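Local coordinates for protein COG0778: Nitroreductase (Streptococcus pneumoniae, PDB 2B67) that binds flavin mononucleotide and, as a member of the nitroreductase family, probably catalyses NAD(P)H-dependent reductions through that cofactor, at residues G150-V164 with R175-E187. Residues are numbered along the deposited sequence; the frame is centred on the assembly and turned at random.
Sequences GIGSNIILGFDKSKV and RPELLITVGYTDE
Ile156 and Leu179 form one of the hydrogen-bonded pairs that join an edge strand, 152-156, to its antiparallel neighbour in the four-stranded sheet of this nitroreductase-family alpha-beta fold, a strand pairing whose end is turned to ligand binding. Leu179 N donates to Ile156 O at 2.9 Å, in the carbonyl plane and nearly straight at the hydrogen, while Ile156 N returns a bond to Leu179 O. Asn154 and Thr181 also exchange two backbone bonds, less straight, and Asn154 N makes a further weak bond to Thr181 OG1.

The two faces of the sheet are packed differently. Beside Ser153 and Val182, the Ile155 and Ile180 side chains lie side by side, pointing the same way, and Ile155 CG2 presses on Leu178 CD2 at 3.4 Å, a tight fit; helix 124-148 covers this side, and Pro40 and Leu133 of the second subunit close on Ile155 and Leu178. On the other face, the Ile156 and Thr181 side chains cross at about a right angle, against helix 68-74.

Past the strand end, Phe159 turns its ring back (chi1 64°), so that Leu179 CG sits over the ring centre in a CH-pi contact of 3.7 Å. Glu177 and Leu178 form a classic beta bulge, both facing Leu81. Pro176 sets its CG against the first turn of the helix, 3.7 Å from Val164 CB. The extended Lys161 chain runs over the Pro176 and Glu177 carbonyls; one water lies between its NZ and both O and OE1 of Glu177, whose OE2 is gripped side-on by Arg175 NE and NH1.

The pairing and packing probably help fix the loop where Gly158 N donates to FMN O4 and Leu157 N does so weakly; both would be expected to polarise the flavin carbonyl.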
# COMPACT_ATOMS: atom_id res chain seq x y z
N GLY A 150 10.18 -12.74 -11.87
CA GLY A 150 10.11 -14.20 -11.64
C GLY A 150 10.50 -14.60 -10.22
O GLY A 150 10.80 -15.78 -9.96
N ILE A 151 10.50 -13.63 -9.30
CA ILE A 151 10.93 -13.86 -7.90
C ILE A 151 9.70 -13.84 -6.96
O ILE A 151 8.88 -12.90 -7.03
CB ILE A 151 12.04 -12.87 -7.46
CG1 ILE A 151 13.24 -12.97 -8.44
CG2 ILE A 151 12.53 -13.15 -5.99
CD1 ILE A 151 14.27 -11.83 -8.32
N GLY A 152 9.58 -14.88 -6.14
CA GLY A 152 8.50 -15.04 -5.17
C GLY A 152 8.79 -14.19 -3.94
O GLY A 152 9.91 -13.67 -3.79
N SER A 153 7.78 -13.99 -3.08
CA SER A 153 7.89 -13.17 -1.87
C SER A 153 6.70 -13.43 -0.99
O SER A 153 5.69 -13.95 -1.46
CB SER A 153 7.93 -11.66 -2.21
OG SER A 153 6.83 -11.28 -3.05
N ASN A 154 6.81 -13.04 0.27
CA ASN A 154 5.65 -12.99 1.15
C ASN A 154 5.79 -11.78 2.09
O ASN A 154 6.90 -11.50 2.54
CB ASN A 154 5.54 -14.27 1.96
CG ASN A 154 4.22 -14.43 2.65
OD1 ASN A 154 4.14 -15.07 3.69
ND2 ASN A 154 3.17 -13.85 2.09
N ILE A 155 4.69 -11.07 2.38
CA ILE A 155 4.69 -9.92 3.29
C ILE A 155 4.31 -10.49 4.67
O ILE A 155 3.31 -11.22 4.79
CB ILE A 155 3.65 -8.86 2.80
CG1 ILE A 155 4.10 -8.25 1.47
CG2 ILE A 155 3.43 -7.75 3.82
CD1 ILE A 155 3.01 -7.57 0.67
N ILE A 156 5.13 -10.21 5.68
CA ILE A 156 4.95 -10.77 7.01
C ILE A 156 4.79 -9.59 7.95
O ILE A 156 5.62 -8.68 7.98
CB ILE A 156 6.19 -11.65 7.45
CG1 ILE A 156 6.24 -12.95 6.63
CG2 ILE A 156 6.18 -11.96 8.93
CD1 ILE A 156 7.62 -13.65 6.75
N LEU A 157 3.70 -9.63 8.69
CA LEU A 157 3.43 -8.68 9.73
C LEU A 157 3.58 -9.31 11.12
O LEU A 157 3.74 -8.61 12.12
CB LEU A 157 2.00 -8.16 9.52
CG LEU A 157 1.51 -6.94 10.28
CD1 LEU A 157 2.58 -5.86 10.39
CD2 LEU A 157 0.25 -6.41 9.61
N GLY A 158 3.55 -10.64 11.19
CA GLY A 158 3.71 -11.35 12.49
C GLY A 158 5.16 -11.52 12.95
O GLY A 158 5.79 -12.60 12.76
N PHE A 159 5.70 -10.45 13.54
CA PHE A 159 7.05 -10.42 14.07
C PHE A 159 7.10 -9.37 15.16
O PHE A 159 6.19 -8.52 15.27
CB PHE A 159 8.11 -10.14 12.98
CG PHE A 159 8.00 -8.79 12.34
CD1 PHE A 159 7.09 -8.57 11.30
CD2 PHE A 159 8.80 -7.74 12.76
CE1 PHE A 159 6.99 -7.28 10.69
CE2 PHE A 159 8.71 -6.48 12.15
CZ PHE A 159 7.80 -6.26 11.12
N ASP A 160 8.15 -9.45 15.97
CA ASP A 160 8.33 -8.64 17.16
C ASP A 160 9.01 -7.31 16.79
O ASP A 160 10.23 -7.23 16.78
CB ASP A 160 9.22 -9.40 18.17
CG ASP A 160 9.40 -8.64 19.46
OD1 ASP A 160 8.82 -7.53 19.56
OD2 ASP A 160 10.08 -9.16 20.39
N LYS A 161 8.22 -6.30 16.49
CA LYS A 161 8.73 -5.03 16.00
C LYS A 161 9.71 -4.35 16.94
O LYS A 161 10.60 -3.63 16.49
CB LYS A 161 7.59 -4.07 15.64
CG LYS A 161 6.88 -4.44 14.34
CD LYS A 161 5.54 -3.74 14.23
CE LYS A 161 4.84 -3.98 12.89
NZ LYS A 161 3.84 -2.90 12.68
N SER A 162 9.55 -4.60 18.25
CA SER A 162 10.35 -3.91 19.28
C SER A 162 11.83 -4.32 19.28
O SER A 162 12.68 -3.63 19.87
CB SER A 162 9.75 -4.18 20.67
OG SER A 162 9.98 -5.51 21.12
N LYS A 163 12.18 -5.42 18.62
CA LYS A 163 13.61 -5.80 18.65
C LYS A 163 14.31 -5.63 17.32
O LYS A 163 15.54 -5.86 17.22
CB LYS A 163 13.79 -7.26 19.15
CG LYS A 163 13.40 -7.47 20.62
CD LYS A 163 13.55 -8.94 21.04
CE LYS A 163 13.26 -9.12 22.55
NZ LYS A 163 13.16 -10.58 22.90
N VAL A 164 13.55 -5.27 16.29
CA VAL A 164 14.07 -5.29 14.92
C VAL A 164 15.19 -4.28 14.72
O VAL A 164 16.20 -4.59 14.06
CB VAL A 164 12.97 -5.10 13.80
CG1 VAL A 164 13.65 -5.08 12.44
CG2 VAL A 164 11.96 -6.25 13.79
N ARG A 175 10.99 2.99 12.12
CA ARG A 175 10.24 1.88 12.72
C ARG A 175 9.95 0.79 11.69
O ARG A 175 9.67 1.08 10.51
CB ARG A 175 8.95 2.35 13.38
CG ARG A 175 7.94 2.86 12.40
CD ARG A 175 6.57 3.01 13.06
NE ARG A 175 5.49 3.06 12.06
CZ ARG A 175 4.24 3.43 12.34
NH1 ARG A 175 3.31 3.45 11.39
NH2 ARG A 175 3.92 3.83 13.58
N PRO A 176 10.05 -0.48 12.11
CA PRO A 176 9.81 -1.56 11.18
C PRO A 176 8.32 -1.66 10.88
O PRO A 176 7.48 -1.56 11.78
CB PRO A 176 10.36 -2.80 11.91
CG PRO A 176 10.37 -2.44 13.37
CD PRO A 176 10.50 -0.94 13.45
N GLU A 177 7.98 -1.79 9.61
CA GLU A 177 6.57 -1.97 9.24
C GLU A 177 6.21 -3.41 8.88
O GLU A 177 5.15 -3.91 9.27
CB GLU A 177 6.20 -1.04 8.08
CG GLU A 177 6.33 0.47 8.42
CD GLU A 177 5.18 1.02 9.26
OE1 GLU A 177 4.23 0.28 9.61
OE2 GLU A 177 5.23 2.21 9.58
N LEU A 178 7.10 -4.06 8.13
CA LEU A 178 6.84 -5.35 7.44
C LEU A 178 8.16 -6.04 7.18
O LEU A 178 9.18 -5.38 6.92
CB LEU A 178 6.23 -5.08 6.03
CG LEU A 178 4.81 -4.59 5.81
CD1 LEU A 178 4.51 -4.36 4.32
CD2 LEU A 178 3.77 -5.55 6.44
N LEU A 179 8.13 -7.37 7.16
CA LEU A 179 9.23 -8.17 6.63
C LEU A 179 8.72 -8.78 5.33
O LEU A 179 7.64 -9.35 5.29
CB LEU A 179 9.67 -9.30 7.60
CG LEU A 179 10.06 -8.90 9.04
CD1 LEU A 179 10.59 -10.13 9.81
CD2 LEU A 179 11.12 -7.74 9.06
N ILE A 180 9.51 -8.67 4.27
CA ILE A 180 9.17 -9.23 2.97
C ILE A 180 10.21 -10.28 2.69
O ILE A 180 11.37 -9.92 2.41
CB ILE A 180 9.31 -8.21 1.80
CG1 ILE A 180 8.87 -6.79 2.19
CG2 ILE A 180 8.65 -8.77 0.54
CD1 ILE A 180 7.51 -6.49 1.98
N THR A 181 9.82 -11.55 2.75
CA THR A 181 10.75 -12.60 2.36
C THR A 181 10.87 -12.67 0.85
O THR A 181 9.90 -12.42 0.13
CB THR A 181 10.32 -13.96 2.89
OG1 THR A 181 8.95 -14.20 2.50
CG2 THR A 181 10.48 -14.00 4.46
N VAL A 182 12.06 -13.01 0.37
CA VAL A 182 12.32 -12.99 -1.07
C VAL A 182 13.02 -14.26 -1.49
O VAL A 182 14.00 -14.67 -0.87
CB VAL A 182 13.13 -11.75 -1.49
CG1 VAL A 182 13.23 -11.70 -3.02
CG2 VAL A 182 12.41 -10.46 -0.99
N GLY A 183 12.48 -14.92 -2.51
CA GLY A 183 13.09 -16.13 -2.99
C GLY A 183 12.28 -16.77 -4.08
O GLY A 183 11.15 -16.37 -4.38
N TYR A 184 12.85 -17.81 -4.68
CA TYR A 184 12.14 -18.58 -5.68
C TYR A 184 11.33 -19.65 -4.99
O TYR A 184 11.76 -20.22 -3.98
CB TYR A 184 13.15 -19.18 -6.65
CG TYR A 184 13.86 -18.11 -7.42
CD1 TYR A 184 15.08 -17.59 -6.98
CD2 TYR A 184 13.30 -17.59 -8.59
CE1 TYR A 184 15.75 -16.60 -7.72
CE2 TYR A 184 13.95 -16.61 -9.32
CZ TYR A 184 15.17 -16.12 -8.88
OH TYR A 184 15.82 -15.13 -9.60
N THR A 185 10.15 -19.93 -5.54
CA THR A 185 9.14 -20.77 -4.90
C THR A 185 9.27 -22.26 -5.21
O THR A 185 9.38 -22.64 -6.37
CB THR A 185 7.76 -20.39 -5.39
OG1 THR A 185 7.62 -18.97 -5.38
CG2 THR A 185 6.67 -21.08 -4.55
N ASP A 186 9.19 -23.07 -4.15
CA ASP A 186 9.33 -24.52 -4.26
C ASP A 186 7.97 -25.25 -4.30
O ASP A 186 7.91 -26.48 -4.11
CB ASP A 186 10.22 -25.06 -3.13
CG ASP A 186 10.84 -26.43 -3.47
OD1 ASP A 186 11.30 -26.64 -4.63
OD2 ASP A 186 10.85 -27.31 -2.57
N GLU A 187 6.89 -24.52 -4.56
CA GLU A 187 5.58 -25.15 -4.72
C GLU A 187 4.62 -24.36 -5.58
O GLU A 187 4.57 -23.13 -5.51
CB GLU A 187 4.93 -25.48 -3.35
CG GLU A 187 5.22 -24.48 -2.24
CD GLU A 187 4.31 -24.63 -1.02
OE1 GLU A 187 4.07 -25.76 -0.55
OE2 GLU A 187 3.84 -23.59 -0.54
O HOH W 1 3.04 -2.38 10.03
O HOH W 2 3.34 0.04 12.34